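Local atomic coordinates of oxidoreductase (Ralstonia eutropha, PDB entry 3HJ9), a protein that binds flavin mononucleotide and probably works as an FMN-dependent oxidoreductase of the nitroreductase family. Residues L16-A21 with A119-M125; E67-A72 with N170-C175; V93-A99 with D138-N144; L188-L193 with E204-S208. All coordinates share one frame; numbering follows the deposited sequence. Where two conformers were deposited one is given.

Contact 1. Residues L16-A21 with A119-M125; sequences LLPRPA and AADLRSM
R19 and D121 set the geometry here: their guanidinium and carboxylate planes stand 86° apart, and the arginine meets the acid from above its plane instead of lying flat against it. R19 NE donates to D121 OD2 at 3.2 Å, in a salt bridge 69° out of the carboxylate plane. A bend at chi3 (-65°) turns the R19 guanidinium toward the other segment, and R19 NH2 reaches the carbonyl of R123, with NH2 to O at 3.0 Å. From the opposite face of the carboxylate plane comes R123, which takes D121 side-on with two nitrogens, NE to OD1 at 2.8 Å and NH2 to OD2 at 2.9 Å. The backbone N of R123 also donates to D121 OD1, closing an Asx turn. Behind these charges R19 and D121 form an antiparallel hydrogen-bonded pair, D121 N to R19 O at 2.8 Å being the shorter bond. Apolar contacts flank it: P18 CB meets A120 CB at 4.0 Å, and in the conformer given the selenium of M125 (selenomethionine) lies 4.3 Å from L16 CB. At the far end a water bridges A21 N and A119 O. Each oxygen of the buried D121 carboxylate thus accepts from two donors on opposite faces, which fixes its rotation, and two arginines around one acid would be expected to keep it ionised.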
loop_
_atom_site.group_PDB
_atom_site.type_symbol
_atom_site.label_atom_id
_atom_site.label_comp_id
_atom_site.label_asym_id
_atom_site.label_seq_id
_atom_site.Cartn_x
_atom_site.Cartn_y
_atom_site.Cartn_z
ATOM N N LEU A 16 -25.485 -16.142 1.829
ATOM C CA LEU A 16 -25.361 -15.456 3.138
ATOM C C LEU A 16 -26.029 -14.073 3.155
ATOM O O LEU A 16 -25.918 -13.309 2.196
ATOM C CB LEU A 16 -23.894 -15.327 3.626
ATOM C CG LEU A 16 -23.406 -16.240 4.765
ATOM C CD1 LEU A 16 -23.617 -17.711 4.479
ATOM C CD2 LEU A 16 -21.929 -15.918 5.095
ATOM N N LEU A 17 -26.772 -13.792 4.218
ATOM C CA LEU A 17 -27.380 -12.488 4.414
ATOM C C LEU A 17 -26.642 -11.801 5.544
ATOM O O LEU A 17 -25.865 -12.439 6.258
ATOM C CB LEU A 17 -28.862 -12.605 4.726
ATOM C CG LEU A 17 -29.702 -13.077 3.535
ATOM C CD1 LEU A 17 -31.149 -13.315 3.972
ATOM C CD2 LEU A 17 -29.616 -12.080 2.336
ATOM N N PRO A 18 -26.831 -10.480 5.680
ATOM C CA PRO A 18 -26.216 -9.835 6.830
ATOM C C PRO A 18 -26.848 -10.353 8.123
ATOM O O PRO A 18 -28.059 -10.566 8.165
ATOM C CB PRO A 18 -26.570 -8.363 6.613
ATOM C CG PRO A 18 -26.682 -8.257 5.114
ATOM C CD PRO A 18 -27.451 -9.481 4.789
ATOM N N ARG A 19 -26.020 -10.584 9.138
ATOM C CA ARG A 19 -26.508 -11.025 10.432
ATOM C C ARG A 19 -27.065 -9.798 11.190
ATOM O O ARG A 19 -26.659 -8.632 10.896
ATOM C CB ARG A 19 -25.408 -11.687 11.249
ATOM C CG ARG A 19 -24.970 -13.039 10.711
ATOM C CD ARG A 19 -23.883 -13.630 11.583
ATOM N NE ARG A 19 -22.681 -12.800 11.512
ATOM C CZ ARG A 19 -21.829 -12.765 10.492
ATOM N NH1 ARG A 19 -21.989 -13.547 9.417
ATOM N NH2 ARG A 19 -20.783 -11.942 10.539
ATOM N N PRO A 20 -27.972 -10.037 12.144
ATOM C CA PRO A 20 -28.493 -8.950 12.952
ATOM C C PRO A 20 -27.383 -8.299 13.796
ATOM O O PRO A 20 -26.444 -8.992 14.242
ATOM C CB PRO A 20 -29.523 -9.628 13.854
ATOM C CG PRO A 20 -29.624 -11.011 13.447
ATOM C CD PRO A 20 -28.570 -11.343 12.509
ATOM N N ALA A 21 -27.472 -6.978 13.972
ATOM C CA ALA A 21 -26.507 -6.262 14.789
ATOM C C ALA A 21 -26.588 -6.774 16.247
ATOM O O ALA A 21 -27.668 -7.134 16.737
ATOM C CB ALA A 21 -26.725 -4.739 14.698
ATOM N N ALA A 119 -27.234 -0.877 10.215
ATOM C CA ALA A 119 -27.432 -1.539 11.517
ATOM C C ALA A 119 -27.543 -3.052 11.296
ATOM O O ALA A 119 -28.596 -3.623 11.403
ATOM C CB ALA A 119 -28.673 -0.965 12.260
ATOM N N ALA A 120 -26.421 -3.654 10.938
ATOM C CA ALA A 120 -26.297 -5.083 10.671
ATOM C C ALA A 120 -24.823 -5.481 10.782
ATOM O O ALA A 120 -23.909 -4.626 10.590
ATOM C CB ALA A 120 -26.824 -5.423 9.288
ATOM N N ASP A 121 -24.584 -6.764 11.061
ATOM C CA ASP A 121 -23.226 -7.348 11.169
ATOM C C ASP A 121 -22.818 -7.890 9.801
ATOM O O ASP A 121 -23.277 -8.968 9.400
ATOM C CB ASP A 121 -23.202 -8.425 12.284
ATOM C CG ASP A 121 -21.868 -9.159 12.399
ATOM O OD1 ASP A 121 -20.838 -8.803 11.765
ATOM O OD2 ASP A 121 -21.861 -10.148 13.131
ATOM N N LEU A 122 -21.953 -7.128 9.101
ATOM C CA LEU A 122 -21.472 -7.488 7.752
ATOM C C LEU A 122 -20.047 -8.046 7.764
ATOM O O LEU A 122 -19.330 -7.992 6.758
ATOM C CB LEU A 122 -21.579 -6.292 6.791
ATOM C CG LEU A 122 -22.992 -5.917 6.354
ATOM C CD1 LEU A 122 -23.755 -5.231 7.454
ATOM C CD2 LEU A 122 -22.912 -5.018 5.143
ATOM N N ARG A 123 -19.616 -8.600 8.889
ATOM C CA ARG A 123 -18.284 -9.184 8.936
ATOM C C ARG A 123 -18.269 -10.465 8.092
ATOM O O ARG A 123 -19.247 -11.220 8.076
ATOM C CB ARG A 123 -17.867 -9.484 10.351
ATOM C CG ARG A 123 -17.637 -8.224 11.165
ATOM C CD ARG A 123 -17.305 -8.608 12.587
ATOM N NE ARG A 123 -18.447 -9.270 13.213
ATOM C CZ ARG A 123 -18.402 -10.058 14.285
ATOM N NH1 ARG A 123 -17.265 -10.314 14.930
ATOM N NH2 ARG A 123 -19.530 -10.588 14.741
ATOM N N SER A 124 -17.124 -10.693 7.452
ATOM C CA SER A 124 -16.872 -11.790 6.517
ATOM C C SER A 124 -18.010 -12.017 5.491
ATOM O O SER A 124 -18.633 -13.081 5.428
ATOM C CB SER A 124 -16.416 -13.072 7.215
ATOM O OG SER A 124 -17.388 -13.513 8.119
HETATM N N MSE A 125 -18.255 -10.954 4.721
HETATM C CA MSE A 125 -19.232 -10.929 3.633
HETATM C C MSE A 125 -18.484 -10.695 2.315
HETATM O O MSE A 125 -19.018 -10.086 1.395
HETATM C CB MSE A 125 -20.281 -9.834 3.889
HETATM C CG MSE A 125 -21.108 -10.043 5.128
HETATM SE SE MSE A 125 -22.221 -11.622 4.981
HETATM C CE MSE A 125 -23.151 -11.093 3.381
HETATM O O HOH W 1 -29.564 -5.681 12.571
#

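Contact 2. Residues E67-A72 with N170-C175; sequences ELLWAA and NAYLYC
Two helices that form part of the helical layer against the main sheet, 62-73 and 156-177, pack here with their local axes 8.3 Å apart and 143° between their directions. With its CG anti to the backbone N (chi1 177°), the Y174 ring extends across to the other helix and lays one face over the backbone of E67 and L68, where E67 C sits above the ring centre and L68 CA is 3.9 Å from Y174 CD2. The phenol then donates to the anti lone pair of E67 OE1, with OH to OE1 at 2.9 Å, and the carboxylate stands nearly upright to the ring, 81° between planes. The small residues A71 and A171 permit the approach: Y174 CB touches A71 CB at 3.8 Å, and L68 CD1 rests on A171 CB at the same distance. At the other end N170 ND2 donates to A71 O (3.0 Å), which lies somewhat out of the N170 amide plane. That carbonyl also accepts from T84 OG1, while K63 pairs with E67 OE2. L46 of the second subunit packs on A71 and N170. Every touching residue is buried, and within this largely apolar helix pair Y174 OH, both E67 carboxylate oxygens and N170 ND2 have bonding partners.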
loop_
_atom_site.group_PDB
_atom_site.type_symbol
_atom_site.label_atom_id
_atom_site.label_comp_id
_atom_site.label_asym_id
_atom_site.label_seq_id
_atom_site.Cartn_x
_atom_site.Cartn_y
_atom_site.Cartn_z
ATOM N N GLU A 67 -6.737 4.327 16.857
ATOM C CA GLU A 67 -5.402 4.388 16.262
ATOM C C GLU A 67 -5.290 3.639 14.916
ATOM O O GLU A 67 -4.652 4.126 14.003
ATOM C CB GLU A 67 -4.335 3.952 17.275
ATOM C CG GLU A 67 -4.206 4.924 18.446
ATOM C CD GLU A 67 -3.182 4.514 19.473
ATOM O OE1 GLU A 67 -2.791 3.325 19.502
ATOM O OE2 GLU A 67 -2.756 5.395 20.250
ATOM N N LEU A 68 -5.959 2.502 14.806
ATOM C CA LEU A 68 -6.027 1.689 13.574
ATOM C C LEU A 68 -6.654 2.488 12.433
ATOM O O LEU A 68 -6.085 2.569 11.303
ATOM C CB LEU A 68 -6.894 0.427 13.815
ATOM C CG LEU A 68 -7.275 -0.454 12.620
ATOM C CD1 LEU A 68 -6.003 -1.080 11.977
ATOM C CD2 LEU A 68 -8.322 -1.516 13.044
ATOM N N LEU A 69 -7.829 3.053 12.724
ATOM C CA LEU A 69 -8.545 3.866 11.752
ATOM C C LEU A 69 -7.711 5.091 11.353
ATOM O O LEU A 69 -7.626 5.368 10.190
ATOM C CB LEU A 69 -9.956 4.253 12.230
ATOM C CG LEU A 69 -10.940 3.074 12.256
ATOM C CD1 LEU A 69 -12.182 3.470 12.995
ATOM C CD2 LEU A 69 -11.298 2.588 10.850
ATOM N N TRP A 70 -7.104 5.776 12.325
ATOM C CA TRP A 70 -6.229 6.921 12.038
ATOM C C TRP A 70 -4.999 6.502 11.185
ATOM O O TRP A 70 -4.620 7.227 10.243
ATOM C CB TRP A 70 -5.805 7.617 13.320
ATOM C CG TRP A 70 -4.964 8.792 13.044
ATOM C CD1 TRP A 70 -5.377 10.045 12.722
ATOM C CD2 TRP A 70 -3.548 8.812 13.035
ATOM N NE1 TRP A 70 -4.293 10.858 12.494
ATOM C CE2 TRP A 70 -3.152 10.121 12.678
ATOM C CE3 TRP A 70 -2.567 7.841 13.287
ATOM C CZ2 TRP A 70 -1.814 10.499 12.583
ATOM C CZ3 TRP A 70 -1.220 8.216 13.199
ATOM C CH2 TRP A 70 -0.861 9.539 12.861
ATOM N N ALA A 71 -4.365 5.384 11.561
ATOM C CA ALA A 71 -3.234 4.830 10.819
ATOM C C ALA A 71 -3.663 4.629 9.360
ATOM O O ALA A 71 -3.034 5.203 8.450
ATOM C CB ALA A 71 -2.714 3.507 11.450
ATOM N N ALA A 72 -4.803 3.964 9.156
ATOM C CA ALA A 72 -5.296 3.671 7.784
ATOM C C ALA A 72 -5.754 4.883 6.972
ATOM O O ALA A 72 -5.360 5.028 5.790
ATOM C CB ALA A 72 -6.409 2.613 7.817
ATOM N N ASN A 170 -0.567 0.694 6.093
ATOM C CA ASN A 170 -0.527 1.420 7.353
ATOM C C ASN A 170 -1.210 0.593 8.456
ATOM O O ASN A 170 -0.708 0.534 9.572
ATOM C CB ASN A 170 -1.233 2.781 7.265
ATOM C CG ASN A 170 -0.459 3.809 6.466
ATOM O OD1 ASN A 170 0.673 3.563 6.045
ATOM N ND2 ASN A 170 -1.088 4.974 6.232
ATOM N N ALA A 171 -2.348 -0.020 8.130
ATOM C CA ALA A 171 -3.123 -0.854 9.104
ATOM C C ALA A 171 -2.342 -2.092 9.539
ATOM O O ALA A 171 -2.353 -2.464 10.736
ATOM C CB ALA A 171 -4.520 -1.250 8.524
ATOM N N TYR A 172 -1.727 -2.774 8.569
ATOM C CA TYR A 172 -0.821 -3.914 8.859
ATOM C C TYR A 172 0.284 -3.585 9.846
ATOM O O TYR A 172 0.502 -4.318 10.814
ATOM C CB TYR A 172 -0.142 -4.429 7.592
ATOM C CG TYR A 172 -0.758 -5.598 6.882
ATOM C CD1 TYR A 172 -0.762 -6.868 7.460
ATOM C CD2 TYR A 172 -1.236 -5.470 5.567
ATOM C CE1 TYR A 172 -1.285 -8.002 6.735
ATOM C CE2 TYR A 172 -1.729 -6.585 4.855
ATOM C CZ TYR A 172 -1.758 -7.821 5.425
ATOM O OH TYR A 172 -2.244 -8.869 4.677
ATOM N N LEU A 173 0.976 -2.481 9.565
ATOM C CA LEU A 173 2.077 -1.984 10.386
ATOM C C LEU A 173 1.583 -1.587 11.785
ATOM O O LEU A 173 2.228 -1.946 12.797
ATOM C CB LEU A 173 2.846 -0.833 9.681
ATOM C CG LEU A 173 3.616 -1.250 8.407
ATOM C CD1 LEU A 173 4.138 -0.043 7.619
ATOM C CD2 LEU A 173 4.753 -2.261 8.708
ATOM N N TYR A 174 0.422 -0.920 11.852
ATOM C CA TYR A 174 -0.191 -0.611 13.156
ATOM C C TYR A 174 -0.471 -1.923 13.923
ATOM O O TYR A 174 -0.099 -2.047 15.099
ATOM C CB TYR A 174 -1.443 0.289 13.053
ATOM C CG TYR A 174 -2.012 0.477 14.403
ATOM C CD1 TYR A 174 -1.459 1.402 15.294
ATOM C CD2 TYR A 174 -3.022 -0.371 14.865
ATOM C CE1 TYR A 174 -1.947 1.505 16.610
ATOM C CE2 TYR A 174 -3.510 -0.277 16.179
ATOM C CZ TYR A 174 -2.984 0.664 17.031
ATOM O OH TYR A 174 -3.474 0.714 18.315
ATOM N N CYS A 175 -1.052 -2.906 13.244
ATOM C CA CYS A 175 -1.361 -4.189 13.888
ATOM C C CYS A 175 -0.116 -4.851 14.475
ATOM O O CYS A 175 -0.147 -5.328 15.632
ATOM C CB CYS A 175 -2.120 -5.118 12.946
ATOM S SG CYS A 175 -3.793 -4.502 12.691
#

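Contact 3. Residues V93-A99 with D138-N144; sequences VIDVYVA and DLVFVAN
Y97 crosses V142 at a slant, its ring atom CD1 coming to 3.4 Å from V142 CG2, a close apolar contact on the face that also carries D95, A99, D138 and V140. On the other face, V96 and F141 lie side by side and point the same way, V96 CG2 meeting F141 CD2 at 3.8 Å, while I94 CG2 touches the F141 ring edge in its plane. V98 runs likewise beside L139, with V98 CG2 to L139 CD2 at 3.9 Å, and I94 CD1 reaches A143 CB, also at 3.9 Å. Between these two layers the backbones are antiparallel: D95 with V142, Y97 with V140 and A99 with D138 are hydrogen-bonded pairs. V142 N to D95 O, at 2.9 Å, is nearly straight (173°), and N144 N to V93 O, 2.8 Å, extends the ladder beyond the strand 94-100. M167 of helix 156-177 covers I94, V96 and F141, and L69 of helix 62-73 covers V98 and L139. D95 is paired by R147 and D138 by T210. Neighbouring central strands of an antiparallel sheet, with helices laid on one face, are what this pairing represents, as in the alpha/beta fold of the nitroreductase family.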
loop_
_atom_site.group_PDB
_atom_site.type_symbol
_atom_site.label_atom_id
_atom_site.label_comp_id
_atom_site.label_asym_id
_atom_site.label_seq_id
_atom_site.Cartn_x
_atom_site.Cartn_y
_atom_site.Cartn_z
ATOM N N VAL A 93 -10.032 9.286 -2.718
ATOM C CA VAL A 93 -10.643 8.275 -3.586
ATOM C C VAL A 93 -11.178 7.057 -2.808
ATOM O O VAL A 93 -12.138 6.429 -3.262
ATOM C CB VAL A 93 -9.718 7.873 -4.765
ATOM C CG1 VAL A 93 -9.418 9.146 -5.615
ATOM C CG2 VAL A 93 -8.419 7.133 -4.276
ATOM N N ILE A 94 -10.591 6.764 -1.644
ATOM C CA ILE A 94 -10.965 5.638 -0.805
ATOM C C ILE A 94 -11.596 6.107 0.518
ATOM O O ILE A 94 -11.036 6.949 1.191
ATOM C CB ILE A 94 -9.723 4.728 -0.493
ATOM C CG1 ILE A 94 -9.169 4.076 -1.778
ATOM C CG2 ILE A 94 -10.036 3.638 0.518
ATOM C CD1 ILE A 94 -10.163 3.131 -2.529
ATOM N N ASP A 95 -12.763 5.530 0.847
ATOM C CA ASP A 95 -13.449 5.710 2.108
ATOM C C ASP A 95 -13.301 4.378 2.829
ATOM O O ASP A 95 -13.441 3.302 2.226
ATOM C CB ASP A 95 -14.948 5.999 1.928
ATOM C CG ASP A 95 -15.239 7.372 1.343
ATOM O OD1 ASP A 95 -14.432 8.322 1.503
ATOM O OD2 ASP A 95 -16.309 7.520 0.706
ATOM N N VAL A 96 -13.021 4.444 4.118
ATOM C CA VAL A 96 -12.837 3.269 4.907
ATOM C C VAL A 96 -14.095 3.022 5.703
ATOM O O VAL A 96 -14.548 3.880 6.447
ATOM C CB VAL A 96 -11.612 3.378 5.821
ATOM C CG1 VAL A 96 -11.533 2.140 6.693
ATOM C CG2 VAL A 96 -10.364 3.525 4.982
ATOM N N TYR A 97 -14.623 1.819 5.554
ATOM C CA TYR A 97 -15.787 1.354 6.272
ATOM C C TYR A 97 -15.308 0.331 7.263
ATOM O O TYR A 97 -14.303 -0.340 7.020
ATOM C CB TYR A 97 -16.813 0.733 5.320
ATOM C CG TYR A 97 -17.589 1.753 4.521
ATOM C CD1 TYR A 97 -17.015 2.368 3.406
ATOM C CD2 TYR A 97 -18.894 2.106 4.873
ATOM C CE1 TYR A 97 -17.718 3.297 2.650
ATOM C CE2 TYR A 97 -19.604 3.031 4.138
ATOM C CZ TYR A 97 -19.002 3.654 3.036
ATOM O OH TYR A 97 -19.707 4.579 2.323
ATOM N N VAL A 98 -16.050 0.180 8.352
ATOM C CA VAL A 98 -15.703 -0.779 9.405
ATOM C C VAL A 98 -16.923 -1.640 9.723
ATOM O O VAL A 98 -17.956 -1.094 10.125
ATOM C CB VAL A 98 -15.254 -0.061 10.738
ATOM C CG1 VAL A 98 -14.577 -1.039 11.653
ATOM C CG2 VAL A 98 -14.335 1.117 10.472
ATOM N N ALA A 99 -16.812 -2.964 9.547
ATOM C CA ALA A 99 -17.898 -3.890 9.919
ATOM C C ALA A 99 -17.623 -4.328 11.340
ATOM O O ALA A 99 -16.628 -5.023 11.583
ATOM C CB ALA A 99 -17.979 -5.094 8.980
ATOM N N ASP A 138 -13.843 -6.028 10.399
ATOM C CA ASP A 138 -13.309 -5.996 9.039
ATOM C C ASP A 138 -13.246 -4.529 8.612
ATOM O O ASP A 138 -14.193 -3.790 8.839
ATOM C CB ASP A 138 -14.238 -6.656 7.997
ATOM C CG ASP A 138 -14.245 -8.156 8.015
ATOM O OD1 ASP A 138 -13.332 -8.804 8.572
ATOM O OD2 ASP A 138 -15.203 -8.705 7.397
ATOM N N LEU A 139 -12.158 -4.116 7.985
ATOM C CA LEU A 139 -12.141 -2.832 7.277
ATOM C C LEU A 139 -12.503 -3.093 5.801
ATOM O O LEU A 139 -12.048 -4.084 5.250
ATOM C CB LEU A 139 -10.782 -2.181 7.327
ATOM C CG LEU A 139 -10.245 -1.848 8.697
ATOM C CD1 LEU A 139 -8.831 -1.211 8.494
ATOM C CD2 LEU A 139 -11.220 -0.965 9.483
ATOM N N VAL A 140 -13.360 -2.260 5.186
ATOM C CA VAL A 140 -13.584 -2.298 3.714
ATOM C C VAL A 140 -13.130 -0.969 3.094
ATOM O O VAL A 140 -13.588 0.133 3.519
ATOM C CB VAL A 140 -15.031 -2.553 3.315
ATOM C CG1 VAL A 140 -15.099 -2.840 1.812
ATOM C CG2 VAL A 140 -15.585 -3.711 4.113
ATOM N N PHE A 141 -12.258 -1.059 2.090
ATOM C CA PHE A 141 -11.701 0.118 1.398
ATOM C C PHE A 141 -12.551 0.278 0.142
ATOM O O PHE A 141 -12.486 -0.560 -0.772
ATOM C CB PHE A 141 -10.218 -0.087 1.091
ATOM C CG PHE A 141 -9.365 -0.287 2.334
ATOM C CD1 PHE A 141 -9.189 -1.545 2.879
ATOM C CD2 PHE A 141 -8.746 0.805 2.962
ATOM C CE1 PHE A 141 -8.421 -1.732 4.035
ATOM C CE2 PHE A 141 -7.953 0.632 4.106
ATOM C CZ PHE A 141 -7.780 -0.636 4.636
ATOM N N VAL A 142 -13.387 1.302 0.138
ATOM C CA VAL A 142 -14.340 1.536 -0.936
ATOM C C VAL A 142 -13.863 2.660 -1.832
ATOM O O VAL A 142 -13.596 3.735 -1.329
ATOM C CB VAL A 142 -15.702 1.884 -0.373
ATOM C CG1 VAL A 142 -16.709 2.254 -1.508
ATOM C CG2 VAL A 142 -16.232 0.713 0.498
ATOM N N ALA A 143 -13.805 2.419 -3.147
ATOM C CA ALA A 143 -13.400 3.451 -4.142
ATOM C C ALA A 143 -14.614 4.260 -4.513
ATOM O O ALA A 143 -15.675 3.694 -4.807
ATOM C CB ALA A 143 -12.786 2.853 -5.418
ATOM N N ASN A 144 -14.446 5.577 -4.526
ATOM C CA ASN A 144 -15.483 6.490 -4.904
ATOM C C ASN A 144 -15.221 6.988 -6.317
ATOM O O ASN A 144 -14.462 7.940 -6.528
ATOM C CB ASN A 144 -15.602 7.631 -3.901
ATOM C CG ASN A 144 -16.934 8.332 -4.022
ATOM O OD1 ASN A 144 -17.379 8.696 -5.126
ATOM N ND2 ASN A 144 -17.629 8.443 -2.891
#

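Contact 4. Residues L188-L193 with E204-S208; sequences LNRRQL and EPILS
R190 and E204 make the polar first shell: R190 NH1 donates to E204 OE2 at 3.0 Å (153° at the hydrogen), in a salt bridge that lies in the guanidinium plane but approaches the carboxylate from above, the two planes being 86° apart. The arginine chain is extended from CG to NE and runs past the P205 carbonyl, bringing R190 CD to 3.2 Å from P205 O. I206 CD1 covers one face of the guanidinium. A water bridges R190 NH2 (2.9 Å) and I206 O (2.7 Å). The apolar first shell is built on L188, whose CD1 meets P205 CB at 3.9 Å and whose CD2 lies 3.5 Å from S208 OG, with L193 CD2 packing on P205 CB at 4.1 Å. Farther out, N189 caps the helix that begins at R190, its OD1 accepting from Q192 N. E204 OE1 bonds to H145. I206 and L207 both face F141 in a classic beta bulge, and the L207 side chain lies about 4 Å from the FMN at the nearest atoms. The R190 guanidinium thus joins helix start, sheet and dimer interface by two salt bridges, to E204 and E157, and by hydrogen bonds from NH2 to the water and to T158 of the second subunit.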
loop_
_atom_site.group_PDB
_atom_site.type_symbol
_atom_site.label_atom_id
_atom_site.label_comp_id
_atom_site.label_asym_id
_atom_site.label_seq_id
_atom_site.Cartn_x
_atom_site.Cartn_y
_atom_site.Cartn_z
ATOM N N LEU A 188 -13.090 -10.341 -3.475
ATOM C CA LEU A 188 -14.376 -9.740 -3.116
ATOM C C LEU A 188 -15.378 -9.905 -4.236
ATOM O O LEU A 188 -15.030 -9.664 -5.380
ATOM C CB LEU A 188 -14.220 -8.221 -2.847
ATOM C CG LEU A 188 -13.244 -7.729 -1.768
ATOM C CD1 LEU A 188 -13.457 -6.182 -1.585
ATOM C CD2 LEU A 188 -13.423 -8.468 -0.443
ATOM N N ASN A 189 -16.590 -10.374 -3.911
ATOM C CA ASN A 189 -17.726 -10.308 -4.820
ATOM C C ASN A 189 -18.179 -8.848 -4.620
ATOM O O ASN A 189 -18.985 -8.528 -3.724
ATOM C CB ASN A 189 -18.810 -11.344 -4.466
ATOM C CG ASN A 189 -19.954 -11.351 -5.470
ATOM O OD1 ASN A 189 -20.258 -10.308 -6.089
ATOM N ND2 ASN A 189 -20.558 -12.517 -5.679
ATOM N N ARG A 190 -17.621 -7.953 -5.444
ATOM C CA ARG A 190 -17.789 -6.514 -5.214
ATOM C C ARG A 190 -19.242 -6.048 -5.268
ATOM O O ARG A 190 -19.683 -5.310 -4.391
ATOM C CB ARG A 190 -16.919 -5.685 -6.180
ATOM C CG ARG A 190 -15.467 -5.997 -6.083
ATOM C CD ARG A 190 -14.707 -5.162 -7.040
ATOM N NE ARG A 190 -13.279 -5.328 -6.888
ATOM C CZ ARG A 190 -12.358 -4.652 -7.584
ATOM N NH1 ARG A 190 -12.718 -3.763 -8.504
ATOM N NH2 ARG A 190 -11.059 -4.864 -7.365
ATOM N N ARG A 191 -19.985 -6.513 -6.258
ATOM C CA ARG A 191 -21.395 -6.138 -6.377
ATOM C C ARG A 191 -22.288 -6.653 -5.238
ATOM O O ARG A 191 -23.178 -5.919 -4.753
ATOM C CB ARG A 191 -21.957 -6.553 -7.733
ATOM C CG ARG A 191 -21.336 -5.780 -8.898
ATOM C CD ARG A 191 -21.923 -6.295 -10.176
ATOM N NE ARG A 191 -23.372 -6.063 -10.222
ATOM C CZ ARG A 191 -24.256 -6.727 -10.962
ATOM N NH1 ARG A 191 -23.902 -7.737 -11.772
ATOM N NH2 ARG A 191 -25.536 -6.375 -10.877
ATOM N N GLN A 192 -22.057 -7.898 -4.827
ATOM C CA GLN A 192 -22.792 -8.490 -3.715
ATOM C C GLN A 192 -22.491 -7.734 -2.405
ATOM O O GLN A 192 -23.404 -7.398 -1.657
ATOM C CB GLN A 192 -22.417 -9.948 -3.596
ATOM C CG GLN A 192 -23.066 -10.723 -2.501
ATOM C CD GLN A 192 -22.684 -12.174 -2.605
ATOM O OE1 GLN A 192 -23.280 -12.908 -3.392
ATOM N NE2 GLN A 192 -21.685 -12.596 -1.830
ATOM N N LEU A 193 -21.215 -7.488 -2.143
ATOM C CA LEU A 193 -20.795 -6.769 -0.954
ATOM C C LEU A 193 -21.310 -5.316 -0.986
ATOM O O LEU A 193 -21.762 -4.831 0.035
ATOM C CB LEU A 193 -19.273 -6.805 -0.749
ATOM C CG LEU A 193 -18.725 -6.190 0.562
ATOM C CD1 LEU A 193 -19.417 -6.844 1.782
ATOM C CD2 LEU A 193 -17.206 -6.350 0.638
ATOM N N GLU A 204 -17.392 1.467 -5.001
ATOM C CA GLU A 204 -16.964 0.095 -5.288
ATOM C C GLU A 204 -16.000 -0.429 -4.220
ATOM O O GLU A 204 -14.945 0.170 -4.032
ATOM C CB GLU A 204 -16.255 0.067 -6.645
ATOM C CG GLU A 204 -15.701 -1.314 -7.033
ATOM C CD GLU A 204 -15.073 -1.353 -8.406
ATOM O OE1 GLU A 204 -14.310 -0.404 -8.709
ATOM O OE2 GLU A 204 -15.297 -2.364 -9.138
ATOM N N PRO A 205 -16.357 -1.535 -3.519
ATOM C CA PRO A 205 -15.397 -2.158 -2.601
ATOM C C PRO A 205 -14.193 -2.680 -3.387
ATOM O O PRO A 205 -14.406 -3.327 -4.414
ATOM C CB PRO A 205 -16.171 -3.348 -1.987
ATOM C CG PRO A 205 -17.580 -3.205 -2.403
ATOM C CD PRO A 205 -17.669 -2.224 -3.530
ATOM N N ILE A 206 -12.976 -2.361 -2.938
ATOM C CA ILE A 206 -11.726 -2.752 -3.616
ATOM C C ILE A 206 -10.974 -3.842 -2.849
ATOM O O ILE A 206 -10.471 -4.767 -3.435
ATOM C CB ILE A 206 -10.748 -1.511 -3.800
ATOM C CG1 ILE A 206 -11.403 -0.403 -4.615
ATOM C CG2 ILE A 206 -9.514 -1.898 -4.607
ATOM C CD1 ILE A 206 -11.961 -0.904 -6.025
ATOM N N LEU A 207 -10.810 -3.642 -1.550
ATOM C CA LEU A 207 -10.158 -4.584 -0.646
ATOM C C LEU A 207 -10.854 -4.561 0.691
ATOM O O LEU A 207 -11.469 -3.552 1.053
ATOM C CB LEU A 207 -8.704 -4.152 -0.371
ATOM C CG LEU A 207 -7.673 -4.069 -1.473
ATOM C CD1 LEU A 207 -6.398 -3.357 -0.924
ATOM C CD2 LEU A 207 -7.358 -5.468 -2.053
ATOM N N SER A 208 -10.799 -5.677 1.402
ATOM C CA SER A 208 -11.214 -5.704 2.798
ATOM C C SER A 208 -9.982 -6.123 3.635
ATOM O O SER A 208 -8.937 -6.537 3.087
ATOM C CB SER A 208 -12.411 -6.615 3.042
ATOM O OG SER A 208 -12.052 -7.925 2.721
HETATM O O HOH W 2 -11.068 -6.740 -5.175
#

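How the contacts relate
Contacts 3 and 4 lie in the same antiparallel sheet, where strands 137-144 and 203-212 are neighbours; their centres are 10 Å apart, and A143 N to E204 O (2.7 Å) is one probable hydrogen bond between them. Contact 2 packs on contact 3 through L69, centres 13 Å apart, setting helix 62-73 against the sheet. Contact 1 is more peripheral, its centre 16 Å from the chain centre, yet S124 N probably bonds D138 OD2 and M125 reaches L193, joining it to contacts 3 and 4. Along the chain contact 1 crosses contacts 2 and 3, whereas contact 4 closes last. Contacts 2 and 4, their centres 21 Å apart, both touch the second subunit, which is thus met at two separate places on opposite sides of the chain's centre.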